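Long-range contacts in cellulase (glycosyl hydrolase family 5) (Bacteroides ovatus, PDB 3ZMR), which cleaves the beta-1,4-glucan backbone of xyloglucan with retention of configuration, releasing xyloglucan oligosaccharides in a human gut bacterium: residues Gln355-Ala359 against Gly369-Ile374; Tyr338-Thr344 against Ser415-Tyr419; Ala64-Gln68 against Leu324-Gln328. All blocks are in the same frame, centred on the assembly; numbering follows the deposited sequence.

Interaction 1. Residues Gln355-Ala359 against Gly369-Ile374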
loop_
_atom_site.group_PDB
_atom_site.type_symbol
_atom_site.label_atom_id
_atom_site.label_comp_id
_atom_site.label_asym_id
_atom_site.label_seq_id
_atom_site.Cartn_x
_atom_site.Cartn_y
_atom_site.Cartn_z
ATOM N N GLN A 355 -18.817 -21.601 9.607
ATOM C CA GLN A 355 -19.732 -20.668 10.242
ATOM C C GLN A 355 -18.962 -19.504 10.861
ATOM O O GLN A 355 -17.750 -19.585 11.096
ATOM C CB GLN A 355 -20.535 -21.352 11.344
ATOM C CG GLN A 355 -21.427 -22.446 10.766
ATOM C CD GLN A 355 -22.115 -23.287 11.828
ATOM O OE1 GLN A 355 -21.912 -23.108 13.034
ATOM N NE2 GLN A 355 -22.917 -24.231 11.378
ATOM N N TRP A 356 -19.703 -18.435 11.110
ATOM C CA TRP A 356 -19.143 -17.194 11.668
ATOM C C TRP A 356 -20.220 -16.404 12.407
ATOM O O TRP A 356 -21.352 -16.303 11.940
ATOM C CB TRP A 356 -18.560 -16.310 10.520
ATOM C CG TRP A 356 -18.025 -15.027 11.092
ATOM C CD1 TRP A 356 -16.748 -14.818 11.602
ATOM C CD2 TRP A 356 -18.756 -13.809 11.355
ATOM N NE1 TRP A 356 -16.650 -13.558 12.142
ATOM C CE2 TRP A 356 -17.856 -12.909 12.006
ATOM C CE3 TRP A 356 -20.076 -13.383 11.106
ATOM C CZ2 TRP A 356 -18.263 -11.638 12.455
ATOM C CZ3 TRP A 356 -20.460 -12.118 11.529
ATOM C CH2 TRP A 356 -19.539 -11.243 12.176
ATOM N N GLY A 357 -19.850 -15.818 13.545
ATOM C CA GLY A 357 -20.634 -14.753 14.150
ATOM C C GLY A 357 -21.538 -15.191 15.293
ATOM O O GLY A 357 -21.695 -16.374 15.578
ATOM N N ALA A 358 -22.138 -14.199 15.928
ATOM C CA ALA A 358 -22.951 -14.399 17.160
ATOM C C ALA A 358 -24.078 -15.417 16.968
ATOM O O ALA A 358 -24.334 -16.221 17.859
ATOM C CB ALA A 358 -23.512 -13.071 17.650
ATOM N N ALA A 359 -24.699 -15.397 15.786
ATOM C CA ALA A 359 -25.815 -16.307 15.464
ATOM C C ALA A 359 -25.411 -17.781 15.535
ATOM O O ALA A 359 -26.266 -18.657 15.736
ATOM C CB ALA A 359 -26.391 -15.981 14.095
ATOM N N GLY A 369 -11.431 -13.833 15.417
ATOM C CA GLY A 369 -12.037 -13.124 14.309
ATOM C C GLY A 369 -13.543 -13.025 14.316
ATOM O O GLY A 369 -14.152 -12.801 13.268
ATOM N N GLN A 370 -14.145 -13.158 15.504
ATOM C CA GLN A 370 -15.550 -12.892 15.656
ATOM C C GLN A 370 -15.710 -11.364 15.822
ATOM O O GLN A 370 -14.734 -10.607 15.625
ATOM C CB GLN A 370 -16.157 -13.722 16.811
ATOM C CG GLN A 370 -15.845 -15.219 16.694
ATOM C CD GLN A 370 -16.309 -15.842 15.390
ATOM O OE1 GLN A 370 -17.497 -16.010 15.165
ATOM N NE2 GLN A 370 -15.362 -16.117 14.498
ATOM N N GLU A 371 -16.918 -10.907 16.108
ATOM C CA GLU A 371 -17.263 -9.482 16.070
ATOM C C GLU A 371 -16.297 -8.579 16.842
ATOM O O GLU A 371 -15.849 -7.540 16.325
ATOM C CB GLU A 371 -18.715 -9.247 16.551
ATOM C CG GLU A 371 -19.825 -9.737 15.611
ATOM C CD GLU A 371 -20.240 -11.184 15.818
ATOM O OE1 GLU A 371 -19.477 -11.983 16.414
ATOM O OE2 GLU A 371 -21.354 -11.510 15.369
ATOM N N GLY A 372 -15.995 -8.940 18.073
ATOM C CA GLY A 372 -15.138 -8.093 18.874
ATOM C C GLY A 372 -13.725 -7.986 18.286
ATOM O O GLY A 372 -13.112 -6.924 18.286
ATOM N N ASP A 373 -13.189 -9.100 17.808
ATOM C CA ASP A 373 -11.858 -9.115 17.200
ATOM C C ASP A 373 -11.794 -8.264 15.923
ATOM O O ASP A 373 -10.821 -7.536 15.702
ATOM C CB ASP A 373 -11.391 -10.544 16.873
ATOM C CG ASP A 373 -10.889 -11.319 18.087
ATOM O OD1 ASP A 373 -10.918 -10.812 19.242
ATOM O OD2 ASP A 373 -10.474 -12.491 17.867
ATOM N N ILE A 374 -12.832 -8.350 15.111
ATOM C CA ILE A 374 -12.912 -7.574 13.873
ATOM C C ILE A 374 -12.958 -6.083 14.221
ATOM O O ILE A 374 -12.216 -5.276 13.634
ATOM C CB ILE A 374 -14.135 -7.961 13.012
ATOM C CG1 ILE A 374 -13.982 -9.403 12.521
ATOM C CG2 ILE A 374 -14.297 -6.994 11.859
ATOM C CD1 ILE A 374 -15.207 -9.899 11.798
HETATM O O HOH W 1 -15.689 -18.094 12.190
HETATM O O HOH W 2 -19.283 -16.588 17.166
#

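Interaction 2. Residues Tyr338-Thr344 against Ser415-Tyr419. With BGC (beta-D-glucopyranose), chain C; GLC (alpha-D-glucopyranose), chain L.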
loop_
_atom_site.group_PDB
_atom_site.type_symbol
_atom_site.label_atom_id
_atom_site.label_comp_id
_atom_site.label_asym_id
_atom_site.label_seq_id
_atom_site.Cartn_x
_atom_site.Cartn_y
_atom_site.Cartn_z
ATOM N N TYR A 338 -8.553 -10.552 6.052
ATOM C CA TYR A 338 -9.138 -11.892 5.863
ATOM C C TYR A 338 -9.313 -12.675 7.177
ATOM O O TYR A 338 -9.538 -13.880 7.159
ATOM C CB TYR A 338 -8.301 -12.693 4.880
ATOM C CG TYR A 338 -8.405 -12.267 3.434
ATOM C CD1 TYR A 338 -9.559 -12.507 2.711
ATOM C CD2 TYR A 338 -7.341 -11.647 2.784
ATOM C CE1 TYR A 338 -9.643 -12.167 1.371
ATOM C CE2 TYR A 338 -7.417 -11.310 1.451
ATOM C CZ TYR A 338 -8.565 -11.582 0.737
ATOM O OH TYR A 338 -8.666 -11.304 -0.610
ATOM N N ASP A 339 -9.229 -12.005 8.324
ATOM C CA ASP A 339 -9.427 -12.690 9.589
ATOM C C ASP A 339 -10.915 -12.990 9.755
ATOM O O ASP A 339 -11.763 -12.168 9.433
ATOM C CB ASP A 339 -8.969 -11.832 10.792
ATOM C CG ASP A 339 -7.476 -11.506 10.779
ATOM O OD1 ASP A 339 -6.695 -12.183 10.077
ATOM O OD2 ASP A 339 -7.101 -10.565 11.529
ATOM N N PRO A 340 -11.259 -14.164 10.318
ATOM C CA PRO A 340 -10.379 -15.266 10.630
ATOM C C PRO A 340 -10.130 -16.143 9.403
ATOM O O PRO A 340 -11.076 -16.528 8.672
ATOM C CB PRO A 340 -11.163 -16.047 11.692
ATOM C CG PRO A 340 -12.599 -15.778 11.399
ATOM C CD PRO A 340 -12.668 -14.470 10.622
ATOM N N TYR A 341 -8.857 -16.412 9.166
ATOM C CA TYR A 341 -8.393 -17.129 7.976
ATOM C C TYR A 341 -9.080 -18.501 7.789
ATOM O O TYR A 341 -9.430 -18.868 6.668
ATOM C CB TYR A 341 -6.877 -17.325 8.075
ATOM C CG TYR A 341 -6.297 -18.175 6.990
ATOM C CD1 TYR A 341 -6.025 -17.657 5.736
ATOM C CD2 TYR A 341 -5.993 -19.520 7.228
ATOM C CE1 TYR A 341 -5.481 -18.448 4.736
ATOM C CE2 TYR A 341 -5.431 -20.317 6.238
ATOM C CZ TYR A 341 -5.187 -19.778 4.998
ATOM O OH TYR A 341 -4.654 -20.572 4.006
ATOM N N ASP A 342 -9.303 -19.222 8.883
ATOM C CA ASP A 342 -9.901 -20.554 8.786
ATOM C C ASP A 342 -11.377 -20.558 8.350
ATOM O O ASP A 342 -11.880 -21.584 7.909
ATOM C CB ASP A 342 -9.638 -21.432 10.029
ATOM C CG ASP A 342 -10.239 -20.901 11.289
ATOM O OD1 ASP A 342 -10.843 -19.806 11.297
ATOM O OD2 ASP A 342 -10.133 -21.621 12.306
ATOM N N PHE A 343 -12.021 -19.408 8.445
ATOM C CA PHE A 343 -13.343 -19.197 7.876
ATOM C C PHE A 343 -13.280 -18.640 6.438
ATOM O O PHE A 343 -13.869 -19.191 5.505
ATOM C CB PHE A 343 -14.175 -18.261 8.770
ATOM C CG PHE A 343 -15.490 -17.849 8.164
ATOM C CD1 PHE A 343 -16.534 -18.744 8.025
ATOM C CD2 PHE A 343 -15.674 -16.552 7.714
ATOM C CE1 PHE A 343 -17.720 -18.349 7.456
ATOM C CE2 PHE A 343 -16.865 -16.147 7.146
ATOM C CZ PHE A 343 -17.888 -17.047 7.009
ATOM N N THR A 344 -12.523 -17.565 6.253
ATOM C CA THR A 344 -12.593 -16.825 4.993
ATOM C C THR A 344 -11.990 -17.554 3.794
ATOM O O THR A 344 -12.655 -17.689 2.774
ATOM C CB THR A 344 -11.947 -15.446 5.083
ATOM O OG1 THR A 344 -10.579 -15.594 5.478
ATOM C CG2 THR A 344 -12.726 -14.544 6.056
ATOM N N SER A 415 -23.710 -17.279 7.211
ATOM C CA SER A 415 -22.501 -16.842 7.893
ATOM C C SER A 415 -21.706 -15.910 6.980
ATOM O O SER A 415 -21.167 -14.910 7.449
ATOM C CB SER A 415 -21.635 -18.048 8.244
ATOM O OG SER A 415 -22.153 -18.747 9.381
ATOM N N ARG A 416 -21.549 -16.279 5.717
ATOM C CA ARG A 416 -20.800 -15.426 4.766
ATOM C C ARG A 416 -21.416 -14.044 4.735
ATOM O O ARG A 416 -20.719 -13.005 4.774
ATOM C CB ARG A 416 -20.776 -15.948 3.333
ATOM C CG ARG A 416 -20.080 -17.272 3.164
ATOM C CD ARG A 416 -20.138 -17.659 1.697
ATOM N NE ARG A 416 -19.294 -16.795 0.859
ATOM C CZ ARG A 416 -19.737 -15.806 0.080
ATOM N NH1 ARG A 416 -21.031 -15.527 -0.048
ATOM N NH2 ARG A 416 -18.828 -15.073 -0.579
ATOM N N ASN A 417 -22.726 -13.980 4.589
ATOM C CA ASN A 417 -23.412 -12.684 4.470
ATOM C C ASN A 417 -23.416 -11.872 5.766
ATOM O O ASN A 417 -23.255 -10.647 5.745
ATOM C CB ASN A 417 -24.793 -12.878 3.860
ATOM C CG ASN A 417 -24.702 -13.307 2.418
ATOM O OD1 ASN A 417 -23.743 -12.932 1.701
ATOM N ND2 ASN A 417 -25.645 -14.120 1.981
ATOM N N ASP A 418 -23.502 -12.548 6.902
ATOM C CA ASP A 418 -23.389 -11.895 8.220
ATOM C C ASP A 418 -21.982 -11.277 8.343
ATOM O O ASP A 418 -21.811 -10.142 8.796
ATOM C CB ASP A 418 -23.640 -12.903 9.362
ATOM C CG ASP A 418 -25.092 -13.322 9.477
ATOM O OD1 ASP A 418 -25.995 -12.694 8.836
ATOM O OD2 ASP A 418 -25.316 -14.293 10.235
ATOM N N TYR A 419 -20.981 -12.051 7.951
ATOM C CA TYR A 419 -19.574 -11.647 8.025
ATOM C C TYR A 419 -19.297 -10.425 7.113
ATOM O O TYR A 419 -18.711 -9.433 7.526
ATOM C CB TYR A 419 -18.648 -12.822 7.618
ATOM C CG TYR A 419 -17.192 -12.443 7.545
ATOM C CD1 TYR A 419 -16.396 -12.480 8.669
ATOM C CD2 TYR A 419 -16.629 -12.041 6.349
ATOM C CE1 TYR A 419 -15.077 -12.105 8.634
ATOM C CE2 TYR A 419 -15.281 -11.710 6.279
ATOM C CZ TYR A 419 -14.503 -11.743 7.421
ATOM O OH TYR A 419 -13.167 -11.340 7.372
HETATM C C2 BGC C . -3.710 -11.586 -2.462
HETATM C C3 BGC C . -4.703 -12.258 -3.424
HETATM C C4 BGC C . -5.201 -13.601 -2.901
HETATM C C5 BGC C . -5.727 -13.299 -1.490
HETATM C C6 BGC C . -6.340 -14.539 -0.863
HETATM C C1 BGC C . -4.095 -11.558 -0.976
HETATM O O2 BGC C . -3.479 -10.247 -2.898
HETATM O O3 BGC C . -4.053 -12.440 -4.700
HETATM O O4 BGC C . -6.182 -14.165 -3.818
HETATM O O5 BGC C . -4.673 -12.820 -0.632
HETATM O O6 BGC C . -5.399 -15.611 -1.041
HETATM C C1 GLC L . -4.543 -11.679 -1.147
HETATM C C2 GLC L . -3.901 -11.658 -2.529
HETATM C C3 GLC L . -4.795 -12.314 -3.583
HETATM C C4 GLC L . -5.159 -13.709 -3.062
HETATM C C5 GLC L . -5.665 -13.635 -1.614
HETATM C C6 GLC L . -6.071 -14.983 -1.025
HETATM O O2 GLC L . -3.571 -10.332 -2.849
HETATM O O3 GLC L . -4.173 -12.318 -4.887
HETATM O O4 GLC L . -6.174 -14.179 -3.905
HETATM O O5 GLC L . -4.702 -13.025 -0.786
HETATM O O6 GLC L . -7.449 -15.152 -1.301
#

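Interaction 3. Residues Ala64-Gln68 against Leu324-Gln328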
loop_
_atom_site.group_PDB
_atom_site.type_symbol
_atom_site.label_atom_id
_atom_site.label_comp_id
_atom_site.label_asym_id
_atom_site.label_seq_id
_atom_site.Cartn_x
_atom_site.Cartn_y
_atom_site.Cartn_z
ATOM N N ALA A 64 14.204 12.186 8.518
ATOM C CA ALA A 64 13.656 12.537 7.206
ATOM C C ALA A 64 12.998 13.909 7.288
ATOM O O ALA A 64 12.368 14.239 8.295
ATOM C CB ALA A 64 12.635 11.497 6.762
ATOM N N ASN A 65 13.207 14.725 6.251
ATOM C CA ASN A 65 12.600 16.060 6.190
ATOM C C ASN A 65 11.306 16.037 5.358
ATOM O O ASN A 65 11.355 16.100 4.156
ATOM C CB ASN A 65 13.579 17.067 5.596
ATOM C CG ASN A 65 13.013 18.485 5.570
ATOM O OD1 ASN A 65 11.986 18.760 6.196
ATOM N ND2 ASN A 65 13.680 19.382 4.849
ATOM N N ASP A 66 10.166 15.954 6.040
ATOM C CA ASP A 66 8.839 16.001 5.411
ATOM C C ASP A 66 8.189 17.398 5.466
ATOM O O ASP A 66 6.985 17.537 5.218
ATOM C CB ASP A 66 7.921 14.954 6.066
ATOM C CG ASP A 66 7.707 15.186 7.563
ATOM O OD1 ASP A 66 8.427 16.009 8.183
ATOM O OD2 ASP A 66 6.798 14.517 8.121
ATOM N N THR A 67 8.981 18.439 5.763
ATOM C CA THR A 67 8.426 19.802 5.935
ATOM C C THR A 67 8.278 20.625 4.642
ATOM O O THR A 67 7.685 21.717 4.647
ATOM C CB THR A 67 9.275 20.639 6.889
ATOM O OG1 THR A 67 10.490 21.010 6.230
ATOM C CG2 THR A 67 9.538 19.880 8.200
ATOM N N GLN A 68 8.865 20.134 3.553
ATOM C CA GLN A 68 8.847 20.833 2.241
ATOM C C GLN A 68 9.537 22.214 2.262
ATOM O O GLN A 68 9.326 23.037 1.370
ATOM C CB GLN A 68 7.408 20.926 1.666
ATOM C CG GLN A 68 6.774 19.538 1.526
ATOM C CD GLN A 68 5.442 19.523 0.791
ATOM O OE1 GLN A 68 4.692 20.501 0.802
ATOM N NE2 GLN A 68 5.128 18.386 0.169
ATOM N N LEU A 324 7.869 10.146 1.892
ATOM C CA LEU A 324 8.003 11.546 1.559
ATOM C C LEU A 324 7.367 11.773 0.188
ATOM O O LEU A 324 7.420 10.912 -0.696
ATOM C CB LEU A 324 9.486 11.969 1.490
ATOM C CG LEU A 324 10.324 11.814 2.750
ATOM C CD1 LEU A 324 11.784 12.145 2.421
ATOM C CD2 LEU A 324 9.788 12.692 3.869
ATOM N N ASP A 325 6.775 12.921 -0.002
ATOM C CA ASP A 325 6.087 13.233 -1.256
ATOM C C ASP A 325 6.323 14.728 -1.589
ATOM O O ASP A 325 6.739 15.518 -0.737
ATOM C CB ASP A 325 4.583 12.869 -1.113
ATOM C CG ASP A 325 3.838 12.718 -2.455
ATOM O OD1 ASP A 325 4.429 12.930 -3.565
ATOM O OD2 ASP A 325 2.644 12.321 -2.392
ATOM N N ILE A 326 6.022 15.088 -2.833
ATOM C CA ILE A 326 6.214 16.436 -3.379
ATOM C C ILE A 326 4.914 17.262 -3.334
ATOM O O ILE A 326 4.941 18.474 -3.545
ATOM C CB ILE A 326 6.708 16.362 -4.854
ATOM C CG1 ILE A 326 7.211 17.724 -5.373
ATOM C CG2 ILE A 326 5.605 15.793 -5.780
ATOM C CD1 ILE A 326 8.459 18.217 -4.692
ATOM N N VAL A 327 3.786 16.600 -3.026
ATOM C CA VAL A 327 2.470 17.213 -2.833
ATOM C C VAL A 327 1.948 16.759 -1.484
ATOM O O VAL A 327 2.350 15.705 -0.978
ATOM C CB VAL A 327 1.457 16.862 -3.919
ATOM C CG1 VAL A 327 1.762 17.614 -5.201
ATOM C CG2 VAL A 327 1.380 15.350 -4.113
ATOM N N GLN A 328 1.082 17.583 -0.899
ATOM C CA GLN A 328 0.508 17.302 0.411
ATOM C C GLN A 328 -0.776 16.460 0.266
ATOM O O GLN A 328 -1.618 16.719 -0.606
ATOM C CB GLN A 328 0.189 18.582 1.208
ATOM C CG GLN A 328 1.400 19.441 1.553
ATOM C CD GLN A 328 1.103 20.546 2.571
ATOM O OE1 GLN A 328 0.854 20.270 3.746
ATOM N NE2 GLN A 328 1.162 21.793 2.127
#

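Interaction 1. Residues Gln355-Ala359 against Gly369-Ile374
In this (beta/alpha)8 barrel of glycoside hydrolase family 5, a long excursion follows the sixth strand, and here it folds back on itself so that the loop at 355-359 meets the N-terminal end of helix 371-379. The contact begins at Gly369, whose carbonyl O lies near the plane of the Trp356 indole and accepts a hydrogen bond from NE1 at 2.8 Å. Gly369 has a positive phi, and Gly369 N donates to Asp373 OD2 (3.0 Å), linking the residue before the N-cap to the first turn. Gln370 occupies the N-cap position. Its side chain runs across to the loop, where OE1 accepts from Gly357 N (2.9 Å) while lying over one face of the Trp356 ring. Water 1 accepts from Gln370 NE2 and donates to Gln355 O, adding a solvent bridge. Glu371, in the first turn, extends its carboxylate to Ala358, with OE2 accepting a hydrogen bond from Ala358 N at 2.9 Å. Successive loop amides are thus held by successive side chains of the helix start. Gly357, the first of the two, has a phi of 99°, and a beta carbon there would collide with CE3 of Trp356 and press on the preceding carbonyl, so the path of the loop calls for glycine. The indole also meets Tyr419 of helix 406-429 edge-to-face, placing Trp356 between the start of helix 371-379 and helix 406-429. The last residue to take part is Ile374, whose amide closes the first helical hydrogen bond with Gln370 O and whose CD1 packs 3.6 Å from Trp356 CZ2.

Interaction 2. Residues Tyr338-Thr344 against Ser415-Tyr419
The polar link across this contact is a short hydrogen bond, in which Tyr419 OH donates to Asp339 O at 2.6 Å. A cis peptide joins Asp339 to Pro340, the N-cap of the single-turn helix 341-344, and Thr344 OG1 closes the turn back onto Tyr338 O (2.6 Å). Apolar packing adds Pro340 CD, 3.9 Å from Tyr419 CE1; the methyl CG2 of Thr344 also touches the phenol oxygen, 3.5 Å from Tyr419 OH. Together these contacts lay the segment that leaves barrel strand 331-337 against helix 406-429, which follows the next strand of the TIM barrel. The aromatic component is T-shaped: Phe343 directs its edge at the face of Tyr419, with ring centroids 5.4 Å apart and planes at 60°. Phe343 CZ also reaches the helix backbone, 3.9 Å from Ser415 O. On the catalytic side, Tyr338 projects its CB away from the helix; its OH hydrogen-bonds Glu395, the inferred nucleophile, and its CE2 comes within 3.9 Å of C1 of the bound GLC.

Interaction 3. Residues Ala64-Gln68 against Leu324-Gln328
This is an interdomain contact, in which a loop of the N-terminal BACON domain, between strands 55-62 and 71-78, touches the loop that leads into strand 331-337 of the TIM barrel. Leu324 supplies its apolar half. The isobutyl group fits against the backbone and short side chains of the BACON loop, with CD2 3.7 Å from Asp66 CB, 3.8 Å from Asn65 O and 4.2 Å from Ala64 CB. That loop is bent by an Asx turn, since Asn65 OD1 accepts from Thr67 N at 3.1 Å. Just beyond, Gln68 adopts positive phi and extends toward the barrel, contributing the most buried surface of any residue here. Its polar grip is slight: Gln68 NE2 makes a weak hydrogen bond to Asp325 O at 3.4 Å. Such a small surface contact is consistent with a BACON domain that may act as a mobile spacer for the catalytic module. Gln328 meets the same side chain, its CG lying 3.5 Å from Gln68 OE1.

From the N terminus, the chain first passes through the BACON domain, and interaction 3 brings its 64-68 loop to 324-328, closing a loop of 255 intervening residues that includes the first five barrel strands. The chain then enters strand 331-337, and interaction 2 opens at its end. Before 415-419 closes that loop, interaction 1 forms entirely within it, as a local closure between 355-359 and 369-374. The nested pair share an aromatic cluster of Phe343, Trp356 and Tyr419, and Trp356 N lies 3.0 Å from Ser415 OG. Together they hold the excursion after strand 331-337 against helix 406-429, whereas interaction 3, across the chain's centre, joins the BACON domain to the barrel.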